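Local coordinates for protein succinate dehydrogenase subunit A (Mycolicibacterium smegmatis, PDB 7D6V) that probably oxidises succinate to fumarate as the FAD-carrying subunit of a membrane-bound succinate dehydrogenase that passes the electrons on to quinone, at residues T483-V496 with E507-Y519. Sequence-based numbering, arbitrary orientation.
Sequences TLHAELQQSMNDLV and EALDRLQELKRRY
Glu487 O is gripped from opposite faces of its carbonyl plane, by the backbone N of Ser491 and by Ser491 OG, which lies 3.0 Å away and tilted out of that plane. The same hydroxyl faces helix 502-518, where the Arg511 CD methylene lies against it, 3.2 Å from OG. Beyond CD the Arg511 chain turns at chi3, and the guanidinium group receives Leu495 CD1 over one face, off centre. One turn back from Ser491, toward the start of the segment, the carboxylate of Glu487 forms a salt bridge with Arg518. NH1 is paired with OE1 through a bent bond whose length, too short to be taken literally at this resolution, is doubtful, while Arg518 NH2 makes a weak bond of 3.4 Å to Glu487 OE2. The two planes are turned 61° apart, so the two-point pairing is skewed rather than coplanar. Glu479 holds Arg518 NH2 as well, and Leu484 CD2 sits over one face of the guanidinium group.

Beside this polar margin runs a leucine seam. Leu515 has CG anti to its backbone N (chi1 -172°), which spreads its two methyls along the neighbouring helix: CD1 meets Leu484 CD2 at 3.6 Å and CD2 meets Leu488 CB at 3.5 Å. Leu488 CD1 goes on to Leu512 CD2. Near the turn, Leu495 CB packs on Ala508 CB at 3.6 Å, and the small alanine lets the backbones come closer there. The segments thus form an antiparallel helical hairpin, axes 10.1 Å apart at closest approach and at an angle of 169°, within the C-terminal region of the flavoprotein; helix 532-556 backs it through Leu488 and Tyr519, whose OH bonds to Ala537 O. Because Arg518 borders an apolar seam, the carboxylates of Glu487 and Glu479 probably offset much of its charge.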
ATOM      1  N   THR A 483     -21.958  -0.058  21.080  1.00 19.95           N
ATOM      2  CA  THR A 483     -23.320   0.444  20.937  1.00 19.95           C
ATOM      3  C   THR A 483     -23.355   1.966  20.992  1.00 19.95           C
ATOM      4  O   THR A 483     -24.017   2.617  20.172  1.00 19.95           O
ATOM      5  CB  THR A 483     -24.206  -0.163  22.027  1.00 19.95           C
ATOM      6  OG1 THR A 483     -24.367  -1.563  21.782  1.00 19.95           O
ATOM      7  CG2 THR A 483     -25.570   0.502  22.053  1.00 19.95           C
ATOM      8  N   LEU A 484     -22.632   2.554  21.947  1.00 20.01           N
ATOM      9  CA  LEU A 484     -22.583   4.008  22.057  1.00 20.01           C
ATOM     10  C   LEU A 484     -21.956   4.629  20.817  1.00 20.01           C
ATOM     11  O   LEU A 484     -22.430   5.657  20.317  1.00 20.01           O
ATOM     12  CB  LEU A 484     -21.795   4.412  23.303  1.00 20.01           C
ATOM     13  CG  LEU A 484     -22.488   4.391  24.666  1.00 20.01           C
ATOM     14  CD1 LEU A 484     -21.454   4.488  25.772  1.00 20.01           C
ATOM     15  CD2 LEU A 484     -23.497   5.504  24.793  1.00 20.01           C
ATOM     16  N   HIS A 485     -20.880   4.021  20.313  1.00 19.40           N
ATOM     17  CA  HIS A 485     -20.229   4.536  19.116  1.00 19.40           C
ATOM     18  C   HIS A 485     -21.168   4.497  17.918  1.00 19.40           C
ATOM     19  O   HIS A 485     -21.234   5.455  17.138  1.00 19.40           O
ATOM     20  CB  HIS A 485     -18.959   3.741  18.828  1.00 19.40           C
ATOM     21  CG  HIS A 485     -18.180   4.251  17.658  1.00 19.40           C
ATOM     22  ND1 HIS A 485     -17.422   3.429  16.853  1.00 19.40           N
ATOM     23  CD2 HIS A 485     -18.039   5.501  17.158  1.00 19.40           C
ATOM     24  CE1 HIS A 485     -16.847   4.150  15.908  1.00 19.40           C
ATOM     25  NE2 HIS A 485     -17.206   5.411  16.071  1.00 19.40           N
ATOM     26  N   ALA A 486     -21.902   3.394  17.754  1.00 20.22           N
ATOM     27  CA  ALA A 486     -22.845   3.289  16.646  1.00 20.22           C
ATOM     28  C   ALA A 486     -23.957   4.323  16.764  1.00 20.22           C
ATOM     29  O   ALA A 486     -24.367   4.920  15.761  1.00 20.22           O
ATOM     30  CB  ALA A 486     -23.427   1.880  16.585  1.00 20.22           C
ATOM     31  N   GLU A 487     -24.463   4.546  17.979  1.00 21.83           N
ATOM     32  CA  GLU A 487     -25.511   5.549  18.156  1.00 21.83           C
ATOM     33  C   GLU A 487     -25.000   6.946  17.827  1.00 21.83           C
ATOM     34  O   GLU A 487     -25.696   7.732  17.171  1.00 21.83           O
ATOM     35  CB  GLU A 487     -26.060   5.493  19.579  1.00 21.83           C
ATOM     36  CG  GLU A 487     -26.764   4.192  19.901  1.00 21.83           C
ATOM     37  CD  GLU A 487     -27.533   4.251  21.200  1.00 21.83           C
ATOM     38  OE1 GLU A 487     -27.637   5.351  21.779  1.00 21.83           O
ATOM     39  OE2 GLU A 487     -28.037   3.197  21.642  1.00 21.83           O
ATOM     40  N   LEU A 488     -23.779   7.270  18.264  1.00 21.22           N
ATOM     41  CA  LEU A 488     -23.192   8.559  17.914  1.00 21.22           C
ATOM     42  C   LEU A 488     -23.039   8.704  16.409  1.00 21.22           C
ATOM     43  O   LEU A 488     -23.338   9.764  15.844  1.00 21.22           O
ATOM     44  CB  LEU A 488     -21.836   8.727  18.597  1.00 21.22           C
ATOM     45  CG  LEU A 488     -21.010   9.912  18.089  1.00 21.22           C
ATOM     46  CD1 LEU A 488     -21.587  11.219  18.587  1.00 21.22           C
ATOM     47  CD2 LEU A 488     -19.557   9.781  18.495  1.00 21.22           C
ATOM     48  N   GLN A 489     -22.561   7.652  15.742  1.00 20.71           N
ATOM     49  CA  GLN A 489     -22.361   7.720  14.302  1.00 20.71           C
ATOM     50  C   GLN A 489     -23.677   7.948  13.575  1.00 20.71           C
ATOM     51  O   GLN A 489     -23.756   8.777  12.662  1.00 20.71           O
ATOM     52  CB  GLN A 489     -21.689   6.443  13.811  1.00 20.71           C
ATOM     53  CG  GLN A 489     -20.213   6.376  14.123  1.00 20.71           C
ATOM     54  CD  GLN A 489     -19.531   5.224  13.431  1.00 20.71           C
ATOM     55  OE1 GLN A 489     -19.988   4.087  13.502  1.00 20.71           O
ATOM     56  NE2 GLN A 489     -18.429   5.511  12.753  1.00 20.71           N
ATOM     57  N   GLN A 490     -24.728   7.229  13.980  1.00 22.40           N
ATOM     58  CA  GLN A 490     -26.030   7.410  13.350  1.00 22.40           C
ATOM     59  C   GLN A 490     -26.561   8.820  13.571  1.00 22.40           C
ATOM     60  O   GLN A 490     -27.070   9.451  12.638  1.00 22.40           O
ATOM     61  CB  GLN A 490     -27.022   6.377  13.883  1.00 22.40           C
ATOM     62  CG  GLN A 490     -28.365   6.378  13.169  1.00 22.40           C
ATOM     63  CD  GLN A 490     -28.258   5.940  11.723  1.00 22.40           C
ATOM     64  OE1 GLN A 490     -28.182   4.750  11.429  1.00 22.40           O
ATOM     65  NE2 GLN A 490     -28.247   6.904  10.810  1.00 22.40           N
ATOM     66  N   SER A 491     -26.447   9.334  14.798  1.00 23.17           N
ATOM     67  CA  SER A 491     -26.964  10.669  15.082  1.00 23.17           C
ATOM     68  C   SER A 491     -26.225  11.736  14.284  1.00 23.17           C
ATOM     69  O   SER A 491     -26.850  12.644  13.722  1.00 23.17           O
ATOM     70  CB  SER A 491     -26.868  10.954  16.577  1.00 23.17           C
ATOM     71  OG  SER A 491     -27.608  10.000  17.314  1.00 23.17           O
ATOM     72  N   MET A 492     -24.896  11.638  14.210  1.00 22.72           N
ATOM     73  CA  MET A 492     -24.136  12.629  13.455  1.00 22.72           C
ATOM     74  C   MET A 492     -24.423  12.533  11.964  1.00 22.72           C
ATOM     75  O   MET A 492     -24.540  13.559  11.288  1.00 22.72           O
ATOM     76  CB  MET A 492     -22.641  12.481  13.725  1.00 22.72           C
ATOM     77  CG  MET A 492     -22.246  12.752  15.161  1.00 22.72           C
ATOM     78  SD  MET A 492     -22.606  14.450  15.639  1.00 22.72           S
ATOM     79  CE  MET A 492     -21.343  15.333  14.731  1.00 22.72           C
ATOM     80  N   ASN A 493     -24.543  11.317  11.431  1.00 23.95           N
ATOM     81  CA  ASN A 493     -24.854  11.175  10.013  1.00 23.95           C
ATOM     82  C   ASN A 493     -26.231  11.741   9.688  1.00 23.95           C
ATOM     83  O   ASN A 493     -26.410  12.403   8.661  1.00 23.95           O
ATOM     84  CB  ASN A 493     -24.769   9.706   9.604  1.00 23.95           C
ATOM     85  CG  ASN A 493     -24.392   9.529   8.151  1.00 23.95           C
ATOM     86  OD1 ASN A 493     -23.256   9.784   7.758  1.00 23.95           O
ATOM     87  ND2 ASN A 493     -25.347   9.090   7.344  1.00 23.95           N
ATOM     88  N   ASP A 494     -27.218  11.488  10.549  1.00 24.57           N
ATOM     89  CA  ASP A 494     -28.577  11.936  10.263  1.00 24.57           C
ATOM     90  C   ASP A 494     -28.715  13.447  10.401  1.00 24.57           C
ATOM     91  O   ASP A 494     -29.266  14.110   9.517  1.00 24.57           O
ATOM     92  CB  ASP A 494     -29.566  11.226  11.187  1.00 24.57           C
ATOM     93  CG  ASP A 494     -29.675   9.749  10.898  1.00 24.57           C
ATOM     94  OD1 ASP A 494     -28.833   9.224  10.141  1.00 24.57           O
ATOM     95  OD2 ASP A 494     -30.605   9.109  11.429  1.00 24.57           O
ATOM     96  N   LEU A 495     -28.223  14.013  11.503  1.00 25.07           N
ATOM     97  CA  LEU A 495     -28.582  15.379  11.856  1.00 25.07           C
ATOM     98  C   LEU A 495     -27.494  16.402  11.562  1.00 25.07           C
ATOM     99  O   LEU A 495     -27.779  17.602  11.588  1.00 25.07           O
ATOM    100  CB  LEU A 495     -28.975  15.448  13.336  1.00 25.07           C
ATOM    101  CG  LEU A 495     -29.970  14.366  13.764  1.00 25.07           C
ATOM    102  CD1 LEU A 495     -30.208  14.391  15.257  1.00 25.07           C
ATOM    103  CD2 LEU A 495     -31.283  14.513  13.019  1.00 25.07           C
ATOM    104  N   VAL A 496     -26.266  15.975  11.286  1.00 24.66           N
ATOM    105  CA  VAL A 496     -25.198  16.875  10.852  1.00 24.66           C
ATOM    106  C   VAL A 496     -24.624  16.260   9.578  1.00 24.66           C
ATOM    107  O   VAL A 496     -23.674  15.475   9.619  1.00 24.66           O
ATOM    108  CB  VAL A 496     -24.116  17.064  11.919  1.00 24.66           C
ATOM    109  CG1 VAL A 496     -22.985  17.923  11.391  1.00 24.66           C
ATOM    110  CG2 VAL A 496     -24.706  17.663  13.185  1.00 24.66           C
ATOM    111  N   GLU A 507     -31.754  19.029  17.765  1.00 27.90           N
ATOM    112  CA  GLU A 507     -32.003  17.668  18.227  1.00 27.90           C
ATOM    113  C   GLU A 507     -30.702  16.889  18.377  1.00 27.90           C
ATOM    114  O   GLU A 507     -30.557  16.079  19.299  1.00 27.90           O
ATOM    115  CB  GLU A 507     -32.950  16.960  17.261  1.00 27.90           C
ATOM    116  CG  GLU A 507     -33.195  15.500  17.573  1.00 27.90           C
ATOM    117  CD  GLU A 507     -33.865  14.773  16.425  1.00 27.90           C
ATOM    118  OE1 GLU A 507     -34.196  15.435  15.419  1.00 27.90           O
ATOM    119  OE2 GLU A 507     -34.056  13.544  16.527  1.00 27.90           O
ATOM    120  N   ALA A 508     -29.743  17.122  17.478  1.00 26.13           N
ATOM    121  CA  ALA A 508     -28.445  16.471  17.594  1.00 26.13           C
ATOM    122  C   ALA A 508     -27.740  16.877  18.879  1.00 26.13           C
ATOM    123  O   ALA A 508     -27.163  16.032  19.567  1.00 26.13           O
ATOM    124  CB  ALA A 508     -27.576  16.806  16.382  1.00 26.13           C
ATOM    125  N   LEU A 509     -27.778  18.164  19.220  1.00 25.23           N
ATOM    126  CA  LEU A 509     -27.195  18.605  20.485  1.00 25.23           C
ATOM    127  C   LEU A 509     -27.928  17.992  21.674  1.00 25.23           C
ATOM    128  O   LEU A 509     -27.301  17.549  22.650  1.00 25.23           O
ATOM    129  CB  LEU A 509     -27.217  20.131  20.566  1.00 25.23           C
ATOM    130  CG  LEU A 509     -26.155  20.861  19.742  1.00 25.23           C
ATOM    131  CD1 LEU A 509     -26.462  22.341  19.666  1.00 25.23           C
ATOM    132  CD2 LEU A 509     -24.774  20.629  20.320  1.00 25.23           C
ATOM    133  N   ASP A 510     -29.261  17.950  21.604  1.00 26.83           N
ATOM    134  CA  ASP A 510     -30.051  17.412  22.706  1.00 26.83           C
ATOM    135  C   ASP A 510     -29.733  15.945  22.954  1.00 26.83           C
ATOM    136  O   ASP A 510     -29.629  15.514  24.108  1.00 26.83           O
ATOM    137  CB  ASP A 510     -31.540  17.594  22.423  1.00 26.83           C
ATOM    138  CG  ASP A 510     -31.953  19.051  22.391  1.00 26.83           C
ATOM    139  OD1 ASP A 510     -31.178  19.898  22.883  1.00 26.83           O
ATOM    140  OD2 ASP A 510     -33.048  19.350  21.871  1.00 26.83           O
ATOM    141  N   ARG A 511     -29.578  15.157  21.890  1.00 26.09           N
ATOM    142  CA  ARG A 511     -29.252  13.753  22.091  1.00 26.09           C
ATOM    143  C   ARG A 511     -27.763  13.523  22.316  1.00 26.09           C
ATOM    144  O   ARG A 511     -27.393  12.488  22.872  1.00 26.09           O
ATOM    145  CB  ARG A 511     -29.752  12.905  20.919  1.00 26.09           C
ATOM    146  CG  ARG A 511     -29.183  13.251  19.572  1.00 26.09           C
ATOM    147  CD  ARG A 511     -29.598  12.209  18.548  1.00 26.09           C
ATOM    148  NE  ARG A 511     -31.046  12.141  18.361  1.00 26.09           N
ATOM    149  CZ  ARG A 511     -31.639  11.576  17.314  1.00 26.09           C
ATOM    150  NH1 ARG A 511     -30.912  11.025  16.353  1.00 26.09           N
ATOM    151  NH2 ARG A 511     -32.961  11.559  17.225  1.00 26.09           N
ATOM    152  N   LEU A 512     -26.905  14.476  21.946  1.00 24.87           N
ATOM    153  CA  LEU A 512     -25.509  14.402  22.360  1.00 24.87           C
ATOM    154  C   LEU A 512     -25.376  14.557  23.865  1.00 24.87           C
ATOM    155  O   LEU A 512     -24.517  13.916  24.479  1.00 24.87           O
ATOM    156  CB  LEU A 512     -24.683  15.475  21.649  1.00 24.87           C
ATOM    157  CG  LEU A 512     -24.074  15.135  20.289  1.00 24.87           C
ATOM    158  CD1 LEU A 512     -23.467  16.373  19.658  1.00 24.87           C
ATOM    159  CD2 LEU A 512     -23.032  14.050  20.426  1.00 24.87           C
ATOM    160  N   GLN A 513     -26.210  15.403  24.472  1.00 26.24           N
ATOM    161  CA  GLN A 513     -26.207  15.501  25.931  1.00 26.24           C
ATOM    162  C   GLN A 513     -26.575  14.168  26.580  1.00 26.24           C
ATOM    163  O   GLN A 513     -25.902  13.716  27.515  1.00 26.24           O
ATOM    164  CB  GLN A 513     -27.158  16.605  26.387  1.00 26.24           C
ATOM    165  CG  GLN A 513     -26.662  18.008  26.092  1.00 26.24           C
ATOM    166  CD  GLN A 513     -25.494  18.406  26.975  1.00 26.24           C
ATOM    167  OE1 GLN A 513     -25.561  18.296  28.199  1.00 26.24           O
ATOM    168  NE2 GLN A 513     -24.415  18.871  26.357  1.00 26.24           N
ATOM    169  N   GLU A 514     -27.627  13.513  26.082  1.00 26.15           N
ATOM    170  CA  GLU A 514     -28.005  12.202  26.604  1.00 26.15           C
ATOM    171  C   GLU A 514     -26.904  11.179  26.375  1.00 26.15           C
ATOM    172  O   GLU A 514     -26.636  10.333  27.236  1.00 26.15           O
ATOM    173  CB  GLU A 514     -29.305  11.729  25.952  1.00 26.15           C
ATOM    174  CG  GLU A 514     -30.524  12.559  26.298  1.00 26.15           C
ATOM    175  CD  GLU A 514     -30.910  12.450  27.758  1.00 26.15           C
ATOM    176  OE1 GLU A 514     -30.689  11.376  28.354  1.00 26.15           O
ATOM    177  OE2 GLU A 514     -31.440  13.435  28.310  1.00 26.15           O
ATOM    178  N   LEU A 515     -26.261  11.233  25.211  1.00 23.29           N
ATOM    179  CA  LEU A 515     -25.241  10.254  24.871  1.00 23.29           C
ATOM    180  C   LEU A 515     -24.016  10.406  25.764  1.00 23.29           C
ATOM    181  O   LEU A 515     -23.441   9.411  26.222  1.00 23.29           O
ATOM    182  CB  LEU A 515     -24.885  10.416  23.397  1.00 23.29           C
ATOM    183  CG  LEU A 515     -23.977   9.445  22.664  1.00 23.29           C
ATOM    184  CD1 LEU A 515     -24.623   8.081  22.622  1.00 23.29           C
ATOM    185  CD2 LEU A 515     -23.766   9.971  21.271  1.00 23.29           C
ATOM    186  N   LYS A 516     -23.620  11.645  26.058  1.00 24.40           N
ATOM    187  CA  LYS A 516     -22.501  11.858  26.965  1.00 24.40           C
ATOM    188  C   LYS A 516     -22.873  11.594  28.417  1.00 24.40           C
ATOM    189  O   LYS A 516     -21.984  11.309  29.225  1.00 24.40           O
ATOM    190  CB  LYS A 516     -21.946  13.277  26.811  1.00 24.40           C
ATOM    191  CG  LYS A 516     -22.777  14.361  27.456  1.00 24.40           C
ATOM    192  CD  LYS A 516     -22.408  15.730  26.908  1.00 24.40           C
ATOM    193  CE  LYS A 516     -21.131  16.250  27.531  1.00 24.40           C
ATOM    194  NZ  LYS A 516     -20.903  17.680  27.185  1.00 24.40           N
ATOM    195  N   ARG A 517     -24.158  11.682  28.770  1.00 23.97           N
ATOM    196  CA  ARG A 517     -24.573  11.209  30.089  1.00 23.97           C
ATOM    197  C   ARG A 517     -24.481   9.691  30.180  1.00 23.97           C
ATOM    198  O   ARG A 517     -24.067   9.148  31.211  1.00 23.97           O
ATOM    199  CB  ARG A 517     -25.991  11.678  30.398  1.00 23.97           C
ATOM    200  CG  ARG A 517     -26.484  11.267  31.772  1.00 23.97           C
ATOM    201  CD  ARG A 517     -27.996  11.314  31.858  1.00 23.97           C
ATOM    202  NE  ARG A 517     -28.625  10.518  30.809  1.00 23.97           N
ATOM    203  CZ  ARG A 517     -28.825   9.208  30.883  1.00 23.97           C
ATOM    204  NH1 ARG A 517     -28.448   8.534  31.959  1.00 23.97           N
ATOM    205  NH2 ARG A 517     -29.407   8.570  29.878  1.00 23.97           N
ATOM    206  N   ARG A 518     -24.867   8.991  29.112  1.00 22.28           N
ATOM    207  CA  ARG A 518     -24.739   7.536  29.086  1.00 22.28           C
ATOM    208  C   ARG A 518     -23.282   7.096  29.066  1.00 22.28           C
ATOM    209  O   ARG A 518     -22.966   5.990  29.516  1.00 22.28           O
ATOM    210  CB  ARG A 518     -25.470   6.961  27.875  1.00 22.28           C
ATOM    211  CG  ARG A 518     -26.976   6.909  28.013  1.00 22.28           C
ATOM    212  CD  ARG A 518     -27.618   6.465  26.715  1.00 22.28           C
ATOM    213  NE  ARG A 518     -27.140   5.153  26.294  1.00 22.28           N
ATOM    214  CZ  ARG A 518     -27.331   4.642  25.083  1.00 22.28           C
ATOM    215  NH1 ARG A 518     -27.992   5.333  24.168  1.00 22.28           N
ATOM    216  NH2 ARG A 518     -26.859   3.441  24.786  1.00 22.28           N
ATOM    217  N   TYR A 519     -22.390   7.931  28.531  1.00 20.72           N
ATOM    218  CA  TYR A 519     -20.973   7.584  28.481  1.00 20.72           C
ATOM    219  C   TYR A 519     -20.360   7.400  29.863  1.00 20.72           C
ATOM    220  O   TYR A 519     -19.348   6.705  29.989  1.00 20.72           O
ATOM    221  CB  TYR A 519     -20.196   8.654  27.715  1.00 20.72           C
ATOM    222  CG  TYR A 519     -18.721   8.363  27.590  1.00 20.72           C
ATOM    223  CD1 TYR A 519     -18.261   7.345  26.770  1.00 20.72           C
ATOM    224  CD2 TYR A 519     -17.787   9.106  28.294  1.00 20.72           C
ATOM    225  CE1 TYR A 519     -16.918   7.075  26.657  1.00 20.72           C
ATOM    226  CE2 TYR A 519     -16.440   8.844  28.184  1.00 20.72           C
ATOM    227  CZ  TYR A 519     -16.011   7.828  27.362  1.00 20.72           C
ATOM    228  OH  TYR A 519     -14.670   7.559  27.250  1.00 20.72           O
TER